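Local coordinates for hypothetical protein PA0115 (Pseudomonas aeruginosa, PDB 1XEB) that probably transfers an acyl group from acyl-CoA to an amine, as an N-acyltransferase of the GNAT superfamily, at residues Thr49-Ala54 with Leu61-Leu66. Residues are numbered along the deposited sequence; the frame is centred on the assembly and turned at random.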
ATOM      1  N   THR A  49       8.999   6.411  -5.606  1.00 24.29           N
ATOM      2  CA  THR A  49       8.170   5.633  -4.711  1.00 25.76           C
ATOM      3  C   THR A  49       7.940   6.395  -3.398  1.00 26.89           C
ATOM      4  O   THR A  49       8.898   6.861  -2.756  1.00 26.43           O
ATOM      5  CB  THR A  49       8.819   4.310  -4.368  1.00 24.23           C
ATOM      6  OG1 THR A  49       9.001   3.547  -5.556  1.00 24.15           O
ATOM      7  CG2 THR A  49       7.952   3.545  -3.408  1.00 25.06           C
ATOM      8  N   HIS A  50       6.681   6.542  -2.997  1.00 24.68           N
ATOM      9  CA  HIS A  50       6.410   7.216  -1.734  1.00 24.64           C
ATOM     10  C   HIS A  50       5.996   6.212  -0.670  1.00 24.38           C
ATOM     11  O   HIS A  50       5.654   5.070  -0.982  1.00 24.35           O
ATOM     12  CB  HIS A  50       5.339   8.303  -1.901  1.00 24.51           C
ATOM     13  CG  HIS A  50       5.887   9.606  -2.393  1.00 24.10           C
ATOM     14  ND1 HIS A  50       6.493   9.740  -3.620  1.00 24.10           N
ATOM     15  CD2 HIS A  50       5.961  10.824  -1.804  1.00 25.02           C
ATOM     16  CE1 HIS A  50       6.920  10.982  -3.767  1.00 24.85           C
ATOM     17  NE2 HIS A  50       6.610  11.660  -2.679  1.00 23.68           N
ATOM     18  N   HIS A  51       6.053   6.642   0.588  1.00 23.67           N
ATOM     19  CA  HIS A  51       5.689   5.786   1.702  1.00 23.23           C
ATOM     20  C   HIS A  51       4.759   6.521   2.674  1.00 25.22           C
ATOM     21  O   HIS A  51       5.151   7.505   3.317  1.00 27.16           O
ATOM     22  CB  HIS A  51       6.961   5.312   2.412  1.00 22.62           C
ATOM     23  CG  HIS A  51       7.915   4.588   1.509  1.00 22.15           C
ATOM     24  ND1 HIS A  51       7.929   3.214   1.382  1.00 20.69           N
ATOM     25  CD2 HIS A  51       8.840   5.057   0.633  1.00 19.85           C
ATOM     26  CE1 HIS A  51       8.817   2.870   0.465  1.00 20.75           C
ATOM     27  NE2 HIS A  51       9.382   3.970  -0.005  1.00 19.63           N
ATOM     28  N   LEU A  52       3.519   6.042   2.764  1.00 23.84           N
ATOM     29  CA  LEU A  52       2.528   6.627   3.648  1.00 24.70           C
ATOM     30  C   LEU A  52       2.595   5.888   4.973  1.00 25.80           C
ATOM     31  O   LEU A  52       2.508   4.665   5.020  1.00 25.85           O
ATOM     32  CB  LEU A  52       1.128   6.499   3.048  1.00 24.43           C
ATOM     33  CG  LEU A  52       0.027   7.085   3.930  1.00 24.16           C
ATOM     34  CD1 LEU A  52       0.154   8.597   3.944  1.00 22.27           C
ATOM     35  CD2 LEU A  52      -1.337   6.661   3.419  1.00 25.78           C
HETATM   36  N   MSE A  53       2.755   6.636   6.052  1.00 27.80           N
HETATM   37  CA  MSE A  53       2.877   6.035   7.370  1.00 29.05           C
HETATM   38  C   MSE A  53       2.015   6.737   8.419  1.00 27.85           C
HETATM   39  O   MSE A  53       1.844   7.952   8.390  1.00 27.32           O
HETATM   40  CB  MSE A  53       4.341   6.076   7.823  1.00 30.63           C
HETATM   41  CG  MSE A  53       5.323   5.377   6.899  1.00 36.05           C
HETATM   42 SE   MSE A  53       7.200   5.820   7.281  1.00 42.83          SE
HETATM   43  CE  MSE A  53       7.495   4.602   8.725  1.00 41.62           C
ATOM     44  N   ALA A  54       1.467   5.945   9.333  1.00 28.78           N
ATOM     45  CA  ALA A  54       0.659   6.457  10.430  1.00 30.47           C
ATOM     46  C   ALA A  54       1.347   5.949  11.696  1.00 31.15           C
ATOM     47  O   ALA A  54       1.492   4.739  11.899  1.00 28.98           O
ATOM     48  CB  ALA A  54      -0.765   5.932  10.340  1.00 27.13           C
ATOM     49  N   LEU A  61       1.711   1.960  13.002  1.00 30.29           N
ATOM     50  CA  LEU A  61       0.504   1.141  13.024  1.00 30.02           C
ATOM     51  C   LEU A  61      -0.133   0.857  11.666  1.00 30.75           C
ATOM     52  O   LEU A  61      -0.868  -0.121  11.507  1.00 31.26           O
ATOM     53  CB  LEU A  61      -0.531   1.769  13.955  1.00 27.67           C
ATOM     54  CG  LEU A  61      -0.126   2.013  15.415  1.00 28.84           C
ATOM     55  CD1 LEU A  61      -1.369   2.454  16.184  1.00 27.65           C
ATOM     56  CD2 LEU A  61       0.473   0.754  16.047  1.00 24.72           C
ATOM     57  N   ALA A  62       0.144   1.710  10.686  1.00 29.39           N
ATOM     58  CA  ALA A  62      -0.420   1.515   9.363  1.00 28.56           C
ATOM     59  C   ALA A  62       0.548   2.034   8.330  1.00 27.96           C
ATOM     60  O   ALA A  62       1.257   3.027   8.569  1.00 27.13           O
ATOM     61  CB  ALA A  62      -1.759   2.241   9.231  1.00 26.36           C
ATOM     62  N   TYR A  63       0.550   1.368   7.177  1.00 25.20           N
ATOM     63  CA  TYR A  63       1.432   1.721   6.085  1.00 23.91           C
ATOM     64  C   TYR A  63       0.885   1.309   4.728  1.00 22.89           C
ATOM     65  O   TYR A  63       0.072   0.395   4.616  1.00 20.48           O
ATOM     66  CB  TYR A  63       2.776   1.022   6.295  1.00 25.38           C
ATOM     67  CG  TYR A  63       3.710   1.080   5.110  1.00 25.23           C
ATOM     68  CD1 TYR A  63       4.626   2.120   4.970  1.00 24.17           C
ATOM     69  CD2 TYR A  63       3.658   0.111   4.117  1.00 23.38           C
ATOM     70  CE1 TYR A  63       5.470   2.189   3.865  1.00 25.80           C
ATOM     71  CE2 TYR A  63       4.489   0.175   3.007  1.00 26.10           C
ATOM     72  CZ  TYR A  63       5.397   1.213   2.885  1.00 26.55           C
ATOM     73  OH  TYR A  63       6.248   1.263   1.798  1.00 28.48           O
ATOM     74  N   LEU A  64       1.319   2.027   3.704  1.00 21.76           N
ATOM     75  CA  LEU A  64       0.998   1.690   2.332  1.00 24.06           C
ATOM     76  C   LEU A  64       2.047   2.374   1.447  1.00 24.74           C
ATOM     77  O   LEU A  64       2.587   3.441   1.777  1.00 23.27           O
ATOM     78  CB  LEU A  64      -0.440   2.076   1.938  1.00 23.81           C
ATOM     79  CG  LEU A  64      -0.883   3.471   1.509  1.00 27.39           C
ATOM     80  CD1 LEU A  64      -0.174   3.913   0.224  1.00 26.57           C
ATOM     81  CD2 LEU A  64      -2.390   3.426   1.294  1.00 27.92           C
ATOM     82  N   ARG A  65       2.350   1.722   0.335  1.00 24.22           N
ATOM     83  CA  ARG A  65       3.343   2.212  -0.598  1.00 23.10           C
ATOM     84  C   ARG A  65       2.736   2.679  -1.923  1.00 22.31           C
ATOM     85  O   ARG A  65       1.796   2.071  -2.452  1.00 19.32           O
ATOM     86  CB  ARG A  65       4.365   1.104  -0.865  1.00 22.85           C
ATOM     87  CG  ARG A  65       5.442   1.476  -1.860  1.00 23.75           C
ATOM     88  CD  ARG A  65       6.429   0.340  -2.041  1.00 22.90           C
ATOM     89  NE  ARG A  65       5.833  -0.828  -2.688  1.00 18.54           N
ATOM     90  CZ  ARG A  65       6.509  -1.935  -2.979  1.00 21.13           C
ATOM     91  NH1 ARG A  65       7.805  -2.020  -2.675  1.00 17.47           N
ATOM     92  NH2 ARG A  65       5.897  -2.956  -3.576  1.00 18.96           N
ATOM     93  N   LEU A  66       3.298   3.765  -2.443  1.00 21.57           N
ATOM     94  CA  LEU A  66       2.881   4.332  -3.709  1.00 23.61           C
ATOM     95  C   LEU A  66       4.038   4.274  -4.726  1.00 24.12           C
ATOM     96  O   LEU A  66       5.096   4.867  -4.512  1.00 24.93           O
ATOM     97  CB  LEU A  66       2.427   5.785  -3.493  1.00 21.50           C
ATOM     98  CG  LEU A  66       1.174   5.892  -2.619  1.00 23.88           C
ATOM     99  CD1 LEU A  66       1.211   7.134  -1.750  1.00 23.51           C
ATOM    100  CD2 LEU A  66      -0.034   5.898  -3.496  1.00 22.91           C
TER
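His51 and Tyr63 meet rim to rim, their planes 31° apart and neither ring lying over the other. The imidazole ND1 comes to the edge of the phenol ring and shares a hydrogen bond with Tyr63 OH at 2.6 Å; either atom could be the donor. Tyr63 CE1 lies in the plane of the imidazole, at its edge. CG of Tyr63 is anti to its backbone N, beside the carbonyl carbon (chi1 169°), and the far end of the ring comes nearer to strand 50-54 than its CB does; further along the same rim CD1 meets CG of selenomethionine Met53 at 3.8 Å. The far nitrogen of His51, NE2, bonds to Asp44 O, so both imidazole nitrogens are engaged and the ring's rotation is fixed. Next to it, Thr49 CG2 touches Arg65 CG at 3.6 Å, while the guanidinium runs on to a salt bridge with Asp41.

On the other face of the sheet, Leu52 CD2 packs on Leu64 CG at 3.7 Å, the two side chains crossing at a slant. Beside them Ala54 CB and Ala62 CB are 4.0 Å apart.

The backbones form an antiparallel hairpin, with His50, Leu52 and Ala54 in hydrogen-bonded pairs with Leu66, Leu64 and Ala62. At the Ala54 end there is a classic beta bulge: Ala54 N bonds to Ala62 O, whereas Ala54 O takes Leu61 N at 3.0 Å, so Leu61 and Ala62 together face one residue.

The hairpin is buried within the GNAT sheet, flanked by strand 4-9 along 50-56 and by strand 76-83 along 59-67. Helix 92-108 covers the leucine and alanine face, with Leu64 on Ala100 and Ala62 on Leu96.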